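Ribonucleoside triphosphate reductase (Lactobacillus leichmannii, PDB 1L1L) catalyses the adenosylcobalamin (B12)-dependent reduction of ribonucleoside triphosphates to 2'-deoxyribonucleoside triphosphates, as a class II ribonucleotide reductase that works as an allosterically regulated monomer. Local coordinates at residues T79-R84 with A443-K448; L85-Y90 with Q432-Q437. One frame throughout, in Å; residues are numbered along the deposited sequence.

Contact 1: residues T79-R84 with A443-K448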
loop_
_atom_site.group_PDB
_atom_site.type_symbol
_atom_site.label_atom_id
_atom_site.label_comp_id
_atom_site.label_asym_id
_atom_site.label_seq_id
_atom_site.Cartn_x
_atom_site.Cartn_y
_atom_site.Cartn_z
ATOM N N THR A 79 12.503 -27.248 -1.413
ATOM C CA THR A 79 11.198 -27.861 -1.585
ATOM C C THR A 79 10.532 -28.015 -0.219
ATOM O O THR A 79 9.358 -27.677 -0.057
ATOM C CB THR A 79 11.301 -29.238 -2.289
ATOM O OG1 THR A 79 11.774 -29.052 -3.631
ATOM C CG2 THR A 79 9.932 -29.910 -2.347
ATOM N N GLU A 80 11.272 -28.503 0.772
ATOM C CA GLU A 80 10.701 -28.665 2.106
ATOM C C GLU A 80 10.346 -27.319 2.745
ATOM O O GLU A 80 9.368 -27.215 3.495
ATOM C CB GLU A 80 11.660 -29.442 3.017
ATOM C CG GLU A 80 11.499 -30.964 2.905
ATOM C CD GLU A 80 12.594 -31.743 3.626
ATOM O OE1 GLU A 80 12.877 -31.440 4.809
ATOM O OE2 GLU A 80 13.166 -32.672 3.005
ATOM N N GLU A 81 11.139 -26.293 2.463
ATOM C CA GLU A 81 10.857 -24.978 3.029
ATOM C C GLU A 81 9.541 -24.487 2.430
ATOM O O GLU A 81 8.707 -23.907 3.122
ATOM C CB GLU A 81 11.962 -23.986 2.683
ATOM C CG GLU A 81 11.875 -22.698 3.487
ATOM C CD GLU A 81 12.873 -21.652 3.036
ATOM O OE1 GLU A 81 14.001 -22.028 2.643
ATOM O OE2 GLU A 81 12.532 -20.445 3.084
ATOM N N ALA A 82 9.374 -24.730 1.137
ATOM C CA ALA A 82 8.175 -24.335 0.410
ATOM C C ALA A 82 6.954 -25.070 0.950
ATOM O O ALA A 82 5.850 -24.524 0.989
ATOM C CB ALA A 82 8.348 -24.635 -1.069
ATOM N N GLU A 83 7.149 -26.322 1.362
ATOM C CA GLU A 83 6.047 -27.101 1.895
ATOM C C GLU A 83 5.612 -26.529 3.237
ATOM O O GLU A 83 4.426 -26.502 3.543
ATOM C CB GLU A 83 6.453 -28.578 2.040
ATOM C CG GLU A 83 6.879 -29.209 0.737
ATOM C CD GLU A 83 7.122 -30.706 0.867
ATOM O OE1 GLU A 83 7.524 -31.138 1.972
ATOM O OE2 GLU A 83 6.919 -31.430 -0.139
ATOM N N ARG A 84 6.568 -26.069 4.041
ATOM C CA ARG A 84 6.235 -25.470 5.334
ATOM C C ARG A 84 5.497 -24.154 5.055
ATOM O O ARG A 84 4.485 -23.831 5.682
ATOM C CB ARG A 84 7.506 -25.152 6.125
ATOM C CG ARG A 84 8.149 -26.312 6.862
ATOM C CD ARG A 84 9.404 -25.815 7.584
ATOM N NE ARG A 84 10.518 -25.645 6.655
ATOM C CZ ARG A 84 11.632 -24.967 6.925
ATOM N NH1 ARG A 84 11.788 -24.378 8.107
ATOM N NH2 ARG A 84 12.595 -24.894 6.016
ATOM N N ALA A 443 8.965 -16.088 7.383
ATOM C CA ALA A 443 8.537 -14.779 6.892
ATOM C C ALA A 443 9.740 -14.018 6.346
ATOM O O ALA A 443 9.748 -13.591 5.188
ATOM C CB ALA A 443 7.882 -14.004 8.016
ATOM N N ALA A 444 10.768 -13.881 7.174
ATOM C CA ALA A 444 11.984 -13.174 6.780
ATOM C C ALA A 444 12.590 -13.665 5.469
ATOM O O ALA A 444 13.016 -12.871 4.630
ATOM C CB ALA A 444 13.014 -13.260 7.904
ATOM N N ARG A 445 12.624 -14.979 5.280
ATOM C CA ARG A 445 13.207 -15.543 4.070
ATOM C C ARG A 445 12.352 -15.297 2.841
ATOM O O ARG A 445 12.875 -15.151 1.725
ATOM C CB ARG A 445 13.432 -17.052 4.257
ATOM C CG ARG A 445 14.419 -17.409 5.372
ATOM C CD ARG A 445 14.449 -18.932 5.632
ATOM N NE ARG A 445 14.959 -19.680 4.483
ATOM C CZ ARG A 445 16.238 -20.014 4.303
ATOM N NH1 ARG A 445 17.153 -19.680 5.203
ATOM N NH2 ARG A 445 16.606 -20.663 3.209
ATOM N N TYR A 446 11.034 -15.267 3.031
ATOM C CA TYR A 446 10.121 -15.034 1.916
ATOM C C TYR A 446 10.452 -13.654 1.377
ATOM O O TYR A 446 10.726 -13.484 0.194
ATOM C CB TYR A 446 8.663 -15.073 2.399
ATOM C CG TYR A 446 7.619 -14.837 1.320
ATOM C CD1 TYR A 446 7.394 -13.560 0.793
ATOM C CD2 TYR A 446 6.879 -15.900 0.799
ATOM C CE1 TYR A 446 6.459 -13.355 -0.232
ATOM C CE2 TYR A 446 5.948 -15.705 -0.219
ATOM C CZ TYR A 446 5.744 -14.437 -0.732
ATOM O OH TYR A 446 4.832 -14.267 -1.755
ATOM N N ALA A 447 10.450 -12.682 2.280
ATOM C CA ALA A 447 10.734 -11.292 1.922
ATOM C C ALA A 447 12.115 -11.156 1.290
ATOM O O ALA A 447 12.267 -10.553 0.226
ATOM C CB ALA A 447 10.634 -10.411 3.162
ATOM N N LYS A 448 13.119 -11.726 1.950
ATOM C CA LYS A 448 14.482 -11.654 1.450
ATOM C C LYS A 448 14.558 -12.079 -0.010
ATOM O O LYS A 448 15.284 -11.482 -0.804
ATOM C CB LYS A 448 15.405 -12.549 2.279
ATOM C CG LYS A 448 16.873 -12.211 2.110
ATOM C CD LYS A 448 17.222 -10.964 2.920
ATOM C CE LYS A 448 18.645 -10.515 2.668
ATOM N NZ LYS A 448 19.076 -9.526 3.687
#

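Contact 2: residues L85-Y90 with Q432-Q437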
loop_
_atom_site.group_PDB
_atom_site.type_symbol
_atom_site.label_atom_id
_atom_site.label_comp_id
_atom_site.label_asym_id
_atom_site.label_seq_id
_atom_site.Cartn_x
_atom_site.Cartn_y
_atom_site.Cartn_z
ATOM N N LEU A 85 6.031 -23.409 4.099
ATOM C CA LEU A 85 5.457 -22.126 3.720
ATOM C C LEU A 85 4.009 -22.357 3.299
ATOM O O LEU A 85 3.107 -21.687 3.792
ATOM C CB LEU A 85 6.279 -21.526 2.582
ATOM C CG LEU A 85 6.270 -20.012 2.358
ATOM C CD1 LEU A 85 6.562 -19.278 3.657
ATOM C CD2 LEU A 85 7.309 -19.674 1.295
ATOM N N TYR A 86 3.785 -23.329 2.416
ATOM C CA TYR A 86 2.434 -23.626 1.968
ATOM C C TYR A 86 1.511 -23.941 3.139
ATOM O O TYR A 86 0.379 -23.454 3.192
ATOM C CB TYR A 86 2.434 -24.799 0.984
ATOM C CG TYR A 86 1.067 -25.107 0.416
ATOM C CD1 TYR A 86 0.073 -25.698 1.197
ATOM C CD2 TYR A 86 0.754 -24.763 -0.893
ATOM C CE1 TYR A 86 -1.206 -25.930 0.683
ATOM C CE2 TYR A 86 -0.511 -24.991 -1.418
ATOM C CZ TYR A 86 -1.483 -25.568 -0.627
ATOM O OH TYR A 86 -2.741 -25.748 -1.146
ATOM N N LYS A 87 1.981 -24.763 4.077
ATOM C CA LYS A 87 1.160 -25.129 5.224
ATOM C C LYS A 87 0.823 -23.924 6.105
ATOM O O LYS A 87 -0.275 -23.835 6.659
ATOM C CB LYS A 87 1.867 -26.204 6.062
ATOM C CG LYS A 87 1.088 -26.639 7.286
ATOM C CD LYS A 87 1.776 -27.800 8.022
ATOM C CE LYS A 87 1.042 -28.141 9.318
ATOM N NZ LYS A 87 1.664 -29.273 10.082
ATOM N N LEU A 88 1.779 -23.013 6.237
ATOM C CA LEU A 88 1.611 -21.810 7.043
ATOM C C LEU A 88 0.581 -20.845 6.454
ATOM O O LEU A 88 -0.332 -20.392 7.152
ATOM C CB LEU A 88 2.951 -21.082 7.171
ATOM C CG LEU A 88 2.922 -19.738 7.896
ATOM C CD1 LEU A 88 2.458 -19.916 9.333
ATOM C CD2 LEU A 88 4.313 -19.120 7.850
ATOM N N ILE A 89 0.744 -20.548 5.172
ATOM C CA ILE A 89 -0.142 -19.626 4.467
ATOM C C ILE A 89 -1.523 -20.221 4.247
ATOM O O ILE A 89 -2.526 -19.546 4.449
ATOM C CB ILE A 89 0.464 -19.217 3.109
ATOM C CG1 ILE A 89 1.813 -18.521 3.345
ATOM C CG2 ILE A 89 -0.492 -18.275 2.363
ATOM C CD1 ILE A 89 2.606 -18.289 2.086
ATOM N N TYR A 90 -1.579 -21.486 3.838
ATOM C CA TYR A 90 -2.866 -22.148 3.609
ATOM C C TYR A 90 -3.734 -22.048 4.846
ATOM O O TYR A 90 -4.956 -21.894 4.747
ATOM C CB TYR A 90 -2.660 -23.636 3.275
ATOM C CG TYR A 90 -3.938 -24.399 2.986
ATOM C CD1 TYR A 90 -4.612 -24.245 1.773
ATOM C CD2 TYR A 90 -4.489 -25.263 3.936
ATOM C CE1 TYR A 90 -5.805 -24.934 1.513
ATOM C CE2 TYR A 90 -5.680 -25.951 3.689
ATOM C CZ TYR A 90 -6.329 -25.781 2.482
ATOM O OH TYR A 90 -7.515 -26.443 2.256
ATOM N N GLN A 432 -2.830 -22.497 15.164
ATOM C CA GLN A 432 -2.644 -23.458 14.074
ATOM C C GLN A 432 -1.468 -24.389 14.372
ATOM O O GLN A 432 -0.979 -25.090 13.485
ATOM C CB GLN A 432 -2.401 -22.743 12.745
ATOM C CG GLN A 432 -3.654 -22.108 12.155
ATOM C CD GLN A 432 -4.601 -23.139 11.583
ATOM O OE1 GLN A 432 -4.916 -24.129 12.236
ATOM N NE2 GLN A 432 -5.062 -22.911 10.359
ATOM N N GLY A 433 -1.009 -24.363 15.620
ATOM C CA GLY A 433 0.078 -25.233 16.040
ATOM C C GLY A 433 1.485 -24.857 15.620
ATOM O O GLY A 433 2.381 -25.708 15.593
ATOM N N TRP A 434 1.704 -23.587 15.299
ATOM C CA TRP A 434 3.038 -23.165 14.891
ATOM C C TRP A 434 3.846 -22.561 16.034
ATOM O O TRP A 434 3.294 -22.059 17.016
ATOM C CB TRP A 434 2.958 -22.131 13.758
ATOM C CG TRP A 434 2.576 -22.682 12.413
ATOM C CD1 TRP A 434 1.311 -22.873 11.925
ATOM C CD2 TRP A 434 3.470 -23.093 11.375
ATOM N NE1 TRP A 434 1.366 -23.369 10.646
ATOM C CE2 TRP A 434 2.681 -23.514 10.285
ATOM C CE3 TRP A 434 4.868 -23.146 11.261
ATOM C CZ2 TRP A 434 3.241 -23.981 9.093
ATOM C CZ3 TRP A 434 5.424 -23.609 10.075
ATOM C CH2 TRP A 434 4.610 -24.021 9.006
ATOM N N ASP A 435 5.165 -22.636 15.905
ATOM C CA ASP A 435 6.068 -22.020 16.872
ATOM C C ASP A 435 6.344 -20.669 16.209
ATOM O O ASP A 435 6.868 -20.632 15.097
ATOM C CB ASP A 435 7.366 -22.823 16.991
ATOM C CG ASP A 435 8.563 -21.955 17.383
ATOM O OD1 ASP A 435 8.477 -21.212 18.386
ATOM O OD2 ASP A 435 9.598 -22.031 16.683
ATOM N N LEU A 436 5.984 -19.573 16.877
ATOM C CA LEU A 436 6.174 -18.238 16.301
ATOM C C LEU A 436 7.579 -17.967 15.787
ATOM O O LEU A 436 7.748 -17.462 14.680
ATOM C CB LEU A 436 5.764 -17.156 17.300
ATOM C CG LEU A 436 4.269 -17.131 17.619
ATOM C CD1 LEU A 436 3.959 -15.896 18.442
ATOM C CD2 LEU A 436 3.450 -17.133 16.332
ATOM N N GLN A 437 8.588 -18.314 16.578
ATOM C CA GLN A 437 9.968 -18.107 16.163
ATOM C C GLN A 437 10.188 -18.684 14.760
ATOM O O GLN A 437 10.862 -18.070 13.933
ATOM C CB GLN A 437 10.920 -18.759 17.177
ATOM C CG GLN A 437 12.405 -18.636 16.841
ATOM C CD GLN A 437 12.774 -19.332 15.538
ATOM O OE1 GLN A 437 12.550 -20.537 15.379
ATOM N NE2 GLN A 437 13.333 -18.573 14.596
HETATM O O HOH W 1 -0.795 -23.816 9.510
#

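Contact 1: residues T79-R84 with A443-K448
The carboxylate of Glu81 lies at the edge of the Arg445 guanidinium, on the side where NE and one terminal nitrogen present their hydrogens. Arg445 NE donates to Glu81 OE2 over 2.9 Å, with that oxygen close to the guanidinium plane, while Arg445 NH2 reaches Glu81 OE1 over 3.0 Å. The two flat groups do not share a plane: they are turned 71° against each other. NE therefore approaches OE2 from above the carboxylate, and NH2 meets OE1 on its syn side but tilted from the plane. The NE bond is the straighter one, at 155° against 132° for NH2. Arg445 also makes a cation-pi contact with Tyr532 of helix 512-536. This is a side-on, two-nitrogen salt bridge between helix 72-90 and helix 436-450 of a chain built round a 10-stranded alpha-beta barrel; it lies about 23 Å from the chain's centre, and its Glu81 side belongs to the ribonucleotide reductase alpha family region. With the CA atoms of Glu81 and Arg445 9.8 Å apart, the helices are too distant for short side chains to meet, and two long ones span the gap. Glutamate suits one end because its chain, extended beyond CG, reaches toward the other helix, CG being anti to the backbone N. Arginine suits the other because its chain, bent at chi3, can swing NE and NH2 round to face both oxygens; its CD packs 3.5 Å from Glu81 OE2. That oxygen has a second cationic partner in Arg449, one turn further along helix 436-450, so two arginines probably stabilise the charged form of the buried glutamate. The side chains of Glu81 and Arg84 both touch Leu442 of the same helix, which adds apolar contact beside the ion pair.

Contact 2: residues L85-Y90 with Q432-Q437
Trp434 lays one face of its indole against Leu88 of helix 72-90. It closes the Schellman motif that ends helix 426-431: its N bonds to Ala429 O and Gly433 N to Glu430 O, with Gly433, at positive phi, as C-prime residue. Leu88 CD1 stands 3.8 Å from the centroid of the five-membered ring and 11° off its normal, a CH-pi contact over the face. Leucine suits this place because CG, anti to the backbone N, holds a branch over the pyrrole part while CB packs 3.5 Å from Trp434 CZ2 on the benzo part. The helix backbone abuts the same CZ2 corner, Leu88 N at 3.4 Å and Lys87 C, at the ring's edge, at 3.8 Å. Lys87 CG, 3.9 Å from CZ2, lies off the plane on the side away from Leu88 CD1, so the exposed lysine lends methylenes to the apolar contact.

Further out, Val439 and Leu442 of helix 436-450 also touch the tryptophan. Gln432 NE2 bonds to Gly91 O and Lys20 O, tying the turn to the end of helix 72-90 and to the loop at Lys20. Asp435 is the N-cap of helix 436-450; its short side chain brings OD1 to Gln437 N, a weak capping bond. A water lies between Trp434 NE1 and Lys87 O; it donates to Lys87 O over 2.9 Å, whereas its modelled distance to NE1 is doubtfully short.

Both contacts join the same pair of chain regions: contact 2 sits where helix 436-450 begins, contact 1 further along it, and helix 72-90 serves both. Their centres are about 11 Å apart, and contact 2 is nested within the loop of chain closed by contact 1. They also touch directly: Arg84 O packs 3.3 Å from Trp434 CH2, and Tyr446 CD2 lies 3.8 Å from Leu85 CD2. Leu442 is a shared neighbour of the ion pair and the indole. The two contacts lie on the same side of the chain's centre, about 23 and 24 Å from it. Each joins parts of the chain more than 340 residues apart in sequence.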